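Putative PLP-dependent aminotransferase (Bacillus cereus ATCC 10987, PDB 3JU7) probably acts as a pyridoxal-phosphate-dependent aminotransferase of the DegT/DnrJ/EryC1/StrS family, transferring amino groups through a lysine-bound cofactor. Local coordinates at residues 13-22 with 238-249; 176-187 with 198-209. All coordinates share one frame; numbering follows the deposited sequence.

Contact 1 (13-22 with 238-249); sequences VPVIEYLDEL and YAAAIGIATMKK. With CA (calcium ion), chain C; CA (calcium ion), chain E.
Tyr18 lies with one ring face on Ile242: CG1 of Ile242 sits 3.5 Å from the centroid of the Tyr18 ring, only 7° off its normal, in a CH-pi contact. Tyr18 and Ile242 run side by side in the same direction, so CD1 of Ile242 continues along the ring to CZ and OH. Over the opposite face stands the carbonyl oxygen of Val15. CB of Ala245 packs between Val13 and Glu17, 3.7 Å from Val13 CG2 and 3.5 Å from Glu17 O; the small Ala241 and Ala245 let the 13-22 backbone come close to the helix. Further along, Leu22 CD2 meets the edge of the Tyr238 ring, in its plane, at CD1.

The solvent side is polar and looser. Lys248, extended beyond CG, reaches across to give a hydrogen bond from NZ to Glu17 O (2.8 Å), in the carbonyl plane on a lone pair. Glu17 divides its carboxylate between two lysines, OE1 to Lys248 NZ and OE2 to Lys249 NZ, each a long 3.5 Å salt bridge. Waters 2 and 3 link Lys248 NZ to the Glu21 carboxylate. Beside the contact, Asp20 OD2 bridges two calcium ions, 2.6 Å from the chain C ion, which also takes water 2, and 2.5 Å from the chain E ion.

Tyr238 of the second subunit packs on Tyr18 and Ile242, and Thr12 OG1 of that subunit is hydrogen-bonded to the OH of this chain's own Tyr238. The N-terminal segment thus packs on helix 237-248 where two subunits meet, consistent with the dimeric fold-type I PLP enzymes.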
# COMPACT_ATOMS: atom_id res chain seq x y z
N VAL A 13 -13.05 -13.50 -9.81
CA VAL A 13 -14.46 -13.86 -9.73
C VAL A 13 -15.40 -12.66 -10.07
O VAL A 13 -15.14 -11.53 -9.67
CB VAL A 13 -14.82 -14.48 -8.39
CG1 VAL A 13 -13.97 -15.71 -8.22
CG2 VAL A 13 -14.63 -13.51 -7.27
N PRO A 14 -16.45 -12.91 -10.84
CA PRO A 14 -17.36 -11.86 -11.24
C PRO A 14 -18.14 -11.26 -10.08
O PRO A 14 -18.33 -11.93 -9.07
CB PRO A 14 -18.36 -12.59 -12.17
CG PRO A 14 -17.84 -13.91 -12.37
CD PRO A 14 -16.90 -14.23 -11.30
N VAL A 15 -18.66 -10.05 -10.27
CA VAL A 15 -19.34 -9.34 -9.17
C VAL A 15 -20.49 -10.16 -8.52
O VAL A 15 -20.66 -10.10 -7.30
CB VAL A 15 -19.83 -7.92 -9.58
CG1 VAL A 15 -20.78 -7.97 -10.83
CG2 VAL A 15 -20.48 -7.23 -8.34
N ILE A 16 -21.23 -10.95 -9.27
CA ILE A 16 -22.39 -11.65 -8.66
C ILE A 16 -21.93 -12.52 -7.45
O ILE A 16 -22.66 -12.68 -6.50
CB ILE A 16 -23.18 -12.48 -9.70
CG1 ILE A 16 -24.58 -12.89 -9.20
CG2 ILE A 16 -22.42 -13.75 -10.09
CD1 ILE A 16 -25.63 -11.84 -9.23
N GLU A 17 -20.69 -13.02 -7.51
CA GLU A 17 -20.12 -13.92 -6.51
C GLU A 17 -19.79 -13.30 -5.16
O GLU A 17 -19.75 -14.02 -4.18
CB GLU A 17 -18.86 -14.59 -7.08
CG GLU A 17 -19.08 -15.45 -8.33
CD GLU A 17 -19.98 -16.67 -8.10
OE1 GLU A 17 -20.33 -16.99 -6.93
OE2 GLU A 17 -20.35 -17.32 -9.09
N TYR A 18 -19.54 -11.98 -5.11
CA TYR A 18 -19.36 -11.27 -3.84
C TYR A 18 -20.36 -10.12 -3.59
O TYR A 18 -20.09 -9.25 -2.79
CB TYR A 18 -17.91 -10.76 -3.69
CG TYR A 18 -17.45 -9.91 -4.84
CD1 TYR A 18 -16.89 -10.48 -5.96
CD2 TYR A 18 -17.62 -8.53 -4.81
CE1 TYR A 18 -16.48 -9.70 -7.02
CE2 TYR A 18 -17.24 -7.75 -5.86
CZ TYR A 18 -16.67 -8.32 -6.96
OH TYR A 18 -16.31 -7.52 -8.00
N LEU A 19 -21.53 -10.14 -4.24
CA LEU A 19 -22.47 -9.03 -4.10
C LEU A 19 -23.11 -9.05 -2.70
O LEU A 19 -23.23 -8.03 -2.07
CB LEU A 19 -23.54 -9.06 -5.20
CG LEU A 19 -24.33 -7.80 -5.56
CD1 LEU A 19 -23.42 -6.59 -5.67
CD2 LEU A 19 -25.04 -8.00 -6.89
N ASP A 20 -23.52 -10.22 -2.24
CA ASP A 20 -23.93 -10.38 -0.85
C ASP A 20 -22.99 -9.76 0.16
O ASP A 20 -23.42 -9.08 1.07
CB ASP A 20 -24.06 -11.85 -0.51
CG ASP A 20 -25.21 -12.49 -1.19
OD1 ASP A 20 -26.09 -11.79 -1.78
OD2 ASP A 20 -25.26 -13.71 -1.13
N GLU A 21 -21.70 -9.99 0.01
CA GLU A 21 -20.75 -9.39 0.91
C GLU A 21 -20.73 -7.87 0.77
O GLU A 21 -20.63 -7.17 1.79
CB GLU A 21 -19.34 -9.95 0.71
CG GLU A 21 -19.16 -11.36 1.26
CD GLU A 21 -19.71 -12.45 0.35
OE1 GLU A 21 -20.09 -12.16 -0.81
OE2 GLU A 21 -19.79 -13.61 0.79
N LEU A 22 -20.82 -7.37 -0.46
CA LEU A 22 -20.95 -5.93 -0.68
C LEU A 22 -22.20 -5.36 0.02
O LEU A 22 -22.15 -4.28 0.61
CB LEU A 22 -20.95 -5.58 -2.18
CG LEU A 22 -19.65 -5.90 -2.93
CD1 LEU A 22 -19.74 -5.43 -4.37
CD2 LEU A 22 -18.44 -5.28 -2.30
N TYR A 238 -13.74 -4.27 0.86
CA TYR A 238 -14.11 -4.60 -0.49
C TYR A 238 -13.17 -5.65 -1.10
O TYR A 238 -13.63 -6.65 -1.67
CB TYR A 238 -14.10 -3.32 -1.31
CG TYR A 238 -15.12 -2.26 -0.90
CD1 TYR A 238 -16.48 -2.45 -1.13
CD2 TYR A 238 -14.72 -1.04 -0.33
CE1 TYR A 238 -17.41 -1.48 -0.80
CE2 TYR A 238 -15.65 -0.07 -0.01
CZ TYR A 238 -16.99 -0.30 -0.24
OH TYR A 238 -17.95 0.63 0.08
N ALA A 239 -11.87 -5.44 -0.95
CA ALA A 239 -10.88 -6.43 -1.32
C ALA A 239 -11.12 -7.75 -0.58
O ALA A 239 -11.13 -8.80 -1.21
CB ALA A 239 -9.45 -5.92 -1.09
N ALA A 240 -11.37 -7.71 0.73
CA ALA A 240 -11.68 -8.96 1.47
C ALA A 240 -12.90 -9.67 0.93
O ALA A 240 -12.95 -10.90 0.90
CB ALA A 240 -11.88 -8.69 2.92
N ALA A 241 -13.91 -8.90 0.51
CA ALA A 241 -15.14 -9.45 -0.09
C ALA A 241 -14.80 -10.33 -1.30
O ALA A 241 -15.27 -11.46 -1.41
CB ALA A 241 -16.10 -8.31 -0.51
N ILE A 242 -13.95 -9.81 -2.18
CA ILE A 242 -13.55 -10.56 -3.36
C ILE A 242 -12.70 -11.76 -2.92
O ILE A 242 -12.88 -12.86 -3.42
CB ILE A 242 -12.82 -9.69 -4.42
CG1 ILE A 242 -13.74 -8.53 -4.85
CG2 ILE A 242 -12.46 -10.53 -5.63
CD1 ILE A 242 -13.35 -7.80 -6.08
N GLY A 243 -11.81 -11.56 -1.96
CA GLY A 243 -11.02 -12.68 -1.47
C GLY A 243 -11.88 -13.83 -0.99
O GLY A 243 -11.63 -15.00 -1.31
N ILE A 244 -12.91 -13.53 -0.20
CA ILE A 244 -13.80 -14.60 0.28
C ILE A 244 -14.46 -15.37 -0.87
O ILE A 244 -14.66 -16.60 -0.78
CB ILE A 244 -14.95 -14.05 1.19
CG1 ILE A 244 -14.41 -13.66 2.56
CG2 ILE A 244 -16.16 -15.07 1.31
CD1 ILE A 244 -15.46 -12.97 3.39
N ALA A 245 -14.87 -14.64 -1.90
CA ALA A 245 -15.55 -15.25 -3.04
C ALA A 245 -14.55 -16.07 -3.83
O ALA A 245 -14.93 -17.04 -4.46
CB ALA A 245 -16.22 -14.18 -3.97
N THR A 246 -13.30 -15.62 -3.83
CA THR A 246 -12.26 -16.34 -4.52
C THR A 246 -11.93 -17.65 -3.80
O THR A 246 -11.56 -18.62 -4.45
CB THR A 246 -11.01 -15.50 -4.67
OG1 THR A 246 -11.34 -14.31 -5.38
CG2 THR A 246 -9.90 -16.27 -5.44
N MSE A 247 -12.08 -17.68 -2.46
CA MSE A 247 -11.94 -18.91 -1.71
C MSE A 247 -13.01 -19.91 -2.12
O MSE A 247 -12.74 -21.09 -2.19
CB MSE A 247 -12.03 -18.72 -0.17
CG MSE A 247 -10.83 -18.09 0.49
SE MSE A 247 -9.29 -19.25 0.49
CE MSE A 247 -10.08 -20.59 1.64
N LYS A 248 -14.23 -19.46 -2.37
CA LYS A 248 -15.27 -20.42 -2.70
C LYS A 248 -15.08 -21.01 -4.11
O LYS A 248 -15.43 -22.17 -4.37
CB LYS A 248 -16.68 -19.86 -2.40
CG LYS A 248 -17.38 -19.04 -3.47
CD LYS A 248 -18.81 -18.52 -3.01
CE LYS A 248 -19.22 -17.17 -3.75
NZ LYS A 248 -20.56 -16.58 -3.42
N LYS A 249 -14.48 -20.25 -5.03
CA LYS A 249 -14.26 -20.73 -6.40
C LYS A 249 -12.83 -21.22 -6.61
O LYS A 249 -12.42 -21.49 -7.76
CB LYS A 249 -14.54 -19.61 -7.42
CG LYS A 249 -15.85 -18.88 -7.20
CD LYS A 249 -17.06 -19.76 -7.36
CE LYS A 249 -17.37 -20.04 -8.81
NZ LYS A 249 -18.80 -20.47 -8.95
CA CA C . -23.58 -15.52 -0.41
CA CA E . -26.41 -15.52 -2.41
O HOH W 1 -10.90 -13.93 -7.99
O HOH W 2 -21.77 -14.39 -1.73
O HOH W 3 -19.03 -15.20 -1.25
O HOH W 4 -23.91 -17.18 -2.57
O HOH W 5 -25.55 -14.60 -4.42
O HOH W 6 -27.16 -16.07 0.20

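Contact 2 (176-187 with 198-209); sequences GQDFSGMIIYSF and GGLIYSKNEEDI
Tyr202 and Tyr185 lie side by side, pointing the same way from neighbouring strands, with Tyr202 CB at the edge of the Tyr185 ring. With chi1 of 170° turning CG away from its own N, the Tyr202 ring leans along the strand toward the type II turn 176-179. There its OH accepts from Asp178 N at 3.0 Å and is also hydrogen-bonded to Arg53 O. Lys204 runs alongside Asp178 and ends in a salt bridge whose hydrogen bond, NZ to Asp178 OD1, is weak at 3.2 Å; Arg53 pairs with OD2. On the tyrosine face Leu200 CB meets Phe187 CZ.

On the other face Ile184 and Ile201 also point the same way, tightly packed at 3.5 Å between CD1 of Ile184 and CG2 of Ile201. The extended Met182, a selenomethionine, crosses Ile209 to bring CE within 3.7 Å of its CD1. Ser203 OG donates to Gly181 O (2.6 Å) and accepts from Asn205 N, an ST turn; Asn205 is the N-cap, its OD1 accepting from Asp208 N.

The strands run antiparallel at 162°. They form the middle of a mixed sheet: strand 55-59 flanks 199-203, strand 159-161 flanks 182-186, and helix 62-73 packs against Ile184.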
# COMPACT_ATOMS: atom_id res chain seq x y z
N GLY A 176 4.09 -23.51 3.44
CA GLY A 176 4.51 -22.64 4.54
C GLY A 176 4.03 -23.04 5.93
O GLY A 176 4.39 -22.40 6.94
N GLN A 177 3.22 -24.09 6.00
CA GLN A 177 2.56 -24.51 7.24
C GLN A 177 3.57 -24.61 8.37
O GLN A 177 4.65 -25.20 8.19
CB GLN A 177 1.85 -25.85 7.02
CG GLN A 177 1.11 -26.44 8.27
CD GLN A 177 -0.12 -25.63 8.63
OE1 GLN A 177 -1.03 -25.49 7.81
NE2 GLN A 177 -0.13 -25.04 9.84
N ASP A 178 3.23 -24.00 9.52
CA ASP A 178 4.02 -24.10 10.74
C ASP A 178 5.40 -23.44 10.65
O ASP A 178 6.19 -23.60 11.55
CB ASP A 178 4.18 -25.57 11.20
CG ASP A 178 2.84 -26.22 11.58
OD1 ASP A 178 1.84 -25.50 11.74
OD2 ASP A 178 2.77 -27.47 11.71
N PHE A 179 5.69 -22.69 9.59
CA PHE A 179 7.00 -22.04 9.51
C PHE A 179 7.13 -20.97 10.60
O PHE A 179 6.19 -20.16 10.84
CB PHE A 179 7.16 -21.43 8.15
CG PHE A 179 8.51 -20.82 7.90
CD1 PHE A 179 9.67 -21.60 7.93
CD2 PHE A 179 8.60 -19.50 7.54
CE1 PHE A 179 10.92 -21.06 7.63
CE2 PHE A 179 9.84 -18.92 7.19
CZ PHE A 179 11.00 -19.69 7.25
N SER A 180 8.29 -20.96 11.26
CA SER A 180 8.56 -20.00 12.32
C SER A 180 8.73 -18.58 11.83
O SER A 180 8.42 -17.66 12.57
CB SER A 180 9.83 -20.38 13.04
OG SER A 180 9.62 -21.60 13.68
N GLY A 181 9.28 -18.42 10.64
CA GLY A 181 9.45 -17.09 10.06
C GLY A 181 8.14 -16.57 9.51
O GLY A 181 7.06 -16.92 10.00
N MSE A 182 8.24 -15.74 8.49
CA MSE A 182 7.06 -15.20 7.84
C MSE A 182 7.05 -15.60 6.38
O MSE A 182 8.11 -15.74 5.77
CB MSE A 182 7.01 -13.69 7.99
CG MSE A 182 6.43 -13.34 9.31
SE MSE A 182 6.39 -11.52 9.87
CE MSE A 182 4.91 -11.86 11.07
N ILE A 183 5.84 -15.82 5.86
CA ILE A 183 5.61 -16.10 4.44
C ILE A 183 4.69 -15.01 3.88
O ILE A 183 3.64 -14.71 4.44
CB ILE A 183 5.02 -17.51 4.23
CG1 ILE A 183 5.84 -18.51 5.10
CG2 ILE A 183 5.00 -17.84 2.78
CD1 ILE A 183 6.13 -19.83 4.56
N ILE A 184 5.13 -14.41 2.78
CA ILE A 184 4.37 -13.41 2.06
C ILE A 184 3.78 -14.00 0.77
O ILE A 184 4.45 -14.68 0.01
CB ILE A 184 5.24 -12.19 1.67
CG1 ILE A 184 6.09 -11.66 2.86
CG2 ILE A 184 4.37 -11.12 1.07
CD1 ILE A 184 5.40 -11.73 4.26
N TYR A 185 2.49 -13.76 0.55
CA TYR A 185 1.81 -14.20 -0.62
C TYR A 185 1.08 -13.01 -1.20
O TYR A 185 0.67 -12.08 -0.48
CB TYR A 185 0.72 -15.26 -0.30
CG TYR A 185 1.11 -16.45 0.50
CD1 TYR A 185 1.53 -17.64 -0.10
CD2 TYR A 185 0.92 -16.46 1.89
CE1 TYR A 185 1.86 -18.81 0.70
CE2 TYR A 185 1.23 -17.57 2.67
CZ TYR A 185 1.71 -18.75 2.09
OH TYR A 185 1.98 -19.86 2.94
N SER A 186 0.85 -13.09 -2.50
CA SER A 186 0.17 -12.03 -3.24
C SER A 186 -1.21 -12.46 -3.73
O SER A 186 -1.41 -13.61 -4.09
CB SER A 186 1.03 -11.59 -4.43
OG SER A 186 0.36 -10.59 -5.17
N PHE A 187 -2.15 -11.51 -3.73
CA PHE A 187 -3.45 -11.69 -4.34
C PHE A 187 -3.62 -10.73 -5.55
O PHE A 187 -4.73 -10.37 -5.95
CB PHE A 187 -4.56 -11.41 -3.33
CG PHE A 187 -4.55 -12.27 -2.07
CD1 PHE A 187 -4.22 -13.62 -2.09
CD2 PHE A 187 -4.97 -11.71 -0.86
CE1 PHE A 187 -4.26 -14.39 -0.92
CE2 PHE A 187 -5.02 -12.49 0.32
CZ PHE A 187 -4.68 -13.83 0.28
N GLY A 198 -3.87 -7.08 -3.40
CA GLY A 198 -3.94 -7.67 -2.09
C GLY A 198 -2.77 -8.59 -1.81
O GLY A 198 -1.96 -8.88 -2.68
N GLY A 199 -2.69 -9.07 -0.58
CA GLY A 199 -1.68 -10.00 -0.17
C GLY A 199 -1.99 -10.53 1.21
O GLY A 199 -2.99 -10.12 1.82
N LEU A 200 -1.12 -11.43 1.69
CA LEU A 200 -1.27 -12.11 2.96
C LEU A 200 0.10 -12.44 3.56
O LEU A 200 1.08 -12.70 2.83
CB LEU A 200 -2.05 -13.39 2.78
CG LEU A 200 -2.59 -14.11 4.04
CD1 LEU A 200 -3.91 -13.52 4.51
CD2 LEU A 200 -2.74 -15.58 3.83
N ILE A 201 0.16 -12.42 4.90
CA ILE A 201 1.33 -12.89 5.63
C ILE A 201 0.91 -13.99 6.56
O ILE A 201 -0.07 -13.86 7.26
CB ILE A 201 2.06 -11.78 6.45
CG1 ILE A 201 2.29 -10.55 5.57
CG2 ILE A 201 3.38 -12.34 6.99
CD1 ILE A 201 3.10 -9.42 6.25
N TYR A 202 1.64 -15.10 6.54
CA TYR A 202 1.40 -16.21 7.46
C TYR A 202 2.63 -16.39 8.35
O TYR A 202 3.75 -16.21 7.88
CB TYR A 202 1.20 -17.54 6.70
CG TYR A 202 1.20 -18.71 7.63
CD1 TYR A 202 0.05 -19.08 8.32
CD2 TYR A 202 2.37 -19.44 7.89
CE1 TYR A 202 0.05 -20.15 9.21
CE2 TYR A 202 2.37 -20.51 8.78
CZ TYR A 202 1.20 -20.88 9.42
OH TYR A 202 1.21 -21.94 10.30
N SER A 203 2.41 -16.72 9.61
CA SER A 203 3.49 -17.21 10.47
C SER A 203 2.89 -18.15 11.48
O SER A 203 1.71 -18.06 11.87
CB SER A 203 4.29 -16.09 11.16
OG SER A 203 5.36 -16.59 11.94
N LYS A 204 3.69 -19.12 11.88
CA LYS A 204 3.32 -19.92 13.02
C LYS A 204 3.34 -19.01 14.27
O LYS A 204 2.63 -19.27 15.24
CB LYS A 204 4.28 -21.08 13.15
CG LYS A 204 4.05 -21.97 14.35
CD LYS A 204 2.75 -22.71 14.27
CE LYS A 204 2.72 -23.83 15.33
NZ LYS A 204 1.85 -24.92 14.90
N ASN A 205 4.13 -17.92 14.21
CA ASN A 205 4.26 -17.01 15.34
C ASN A 205 3.14 -15.99 15.39
O ASN A 205 3.16 -14.97 14.69
CB ASN A 205 5.61 -16.33 15.29
CG ASN A 205 5.92 -15.56 16.56
OD1 ASN A 205 5.09 -14.79 17.07
ND2 ASN A 205 7.13 -15.74 17.05
N GLU A 206 2.15 -16.26 16.23
CA GLU A 206 0.94 -15.45 16.30
C GLU A 206 1.22 -14.05 16.79
O GLU A 206 0.70 -13.10 16.23
CB GLU A 206 -0.10 -16.13 17.20
CG GLU A 206 -0.55 -17.50 16.65
CD GLU A 206 -1.59 -18.18 17.51
OE1 GLU A 206 -2.39 -17.48 18.18
OE2 GLU A 206 -1.62 -19.43 17.51
N GLU A 207 2.05 -13.92 17.82
CA GLU A 207 2.42 -12.60 18.33
C GLU A 207 3.04 -11.74 17.22
O GLU A 207 2.68 -10.58 17.09
CB GLU A 207 3.42 -12.73 19.50
CG GLU A 207 2.85 -13.36 20.78
N ASP A 208 3.93 -12.29 16.41
CA ASP A 208 4.51 -11.51 15.30
C ASP A 208 3.45 -10.99 14.32
O ASP A 208 3.51 -9.86 13.87
CB ASP A 208 5.53 -12.34 14.52
CG ASP A 208 6.81 -12.64 15.31
OD1 ASP A 208 7.05 -11.99 16.37
OD2 ASP A 208 7.56 -13.54 14.88
N ILE A 209 2.49 -11.84 13.99
CA ILE A 209 1.36 -11.46 13.15
C ILE A 209 0.54 -10.36 13.80
O ILE A 209 0.16 -9.42 13.12
CB ILE A 209 0.45 -12.67 12.82
CG1 ILE A 209 1.25 -13.67 11.95
CG2 ILE A 209 -0.88 -12.24 12.15
CD1 ILE A 209 1.55 -13.22 10.58
O HOH W 7 8.31 -14.70 12.53

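In the fold
Along the chain, contact 2 is nested inside the loop closed by contact 1: residues 13-22 come first, then the two strands of contact 2, then 238-249. Helices 206-215 and 237-248 follow one another, so the chain leaves the sheet at the first and reaches contact 1 at the second. The centres lie about 22 Å apart and the nearest atoms about 6 Å, without touching. Contact 2 sits in the central sheet, where Ser186 OG, hydrogen-bonded to His188 N, is also hydrogen-bonded to the phosphate of the modified residue 191; contact 1 lies farther out, against the second subunit. Phe193 touches Phe187 of contact 2 and Thr246 of contact 1, and so lies between them.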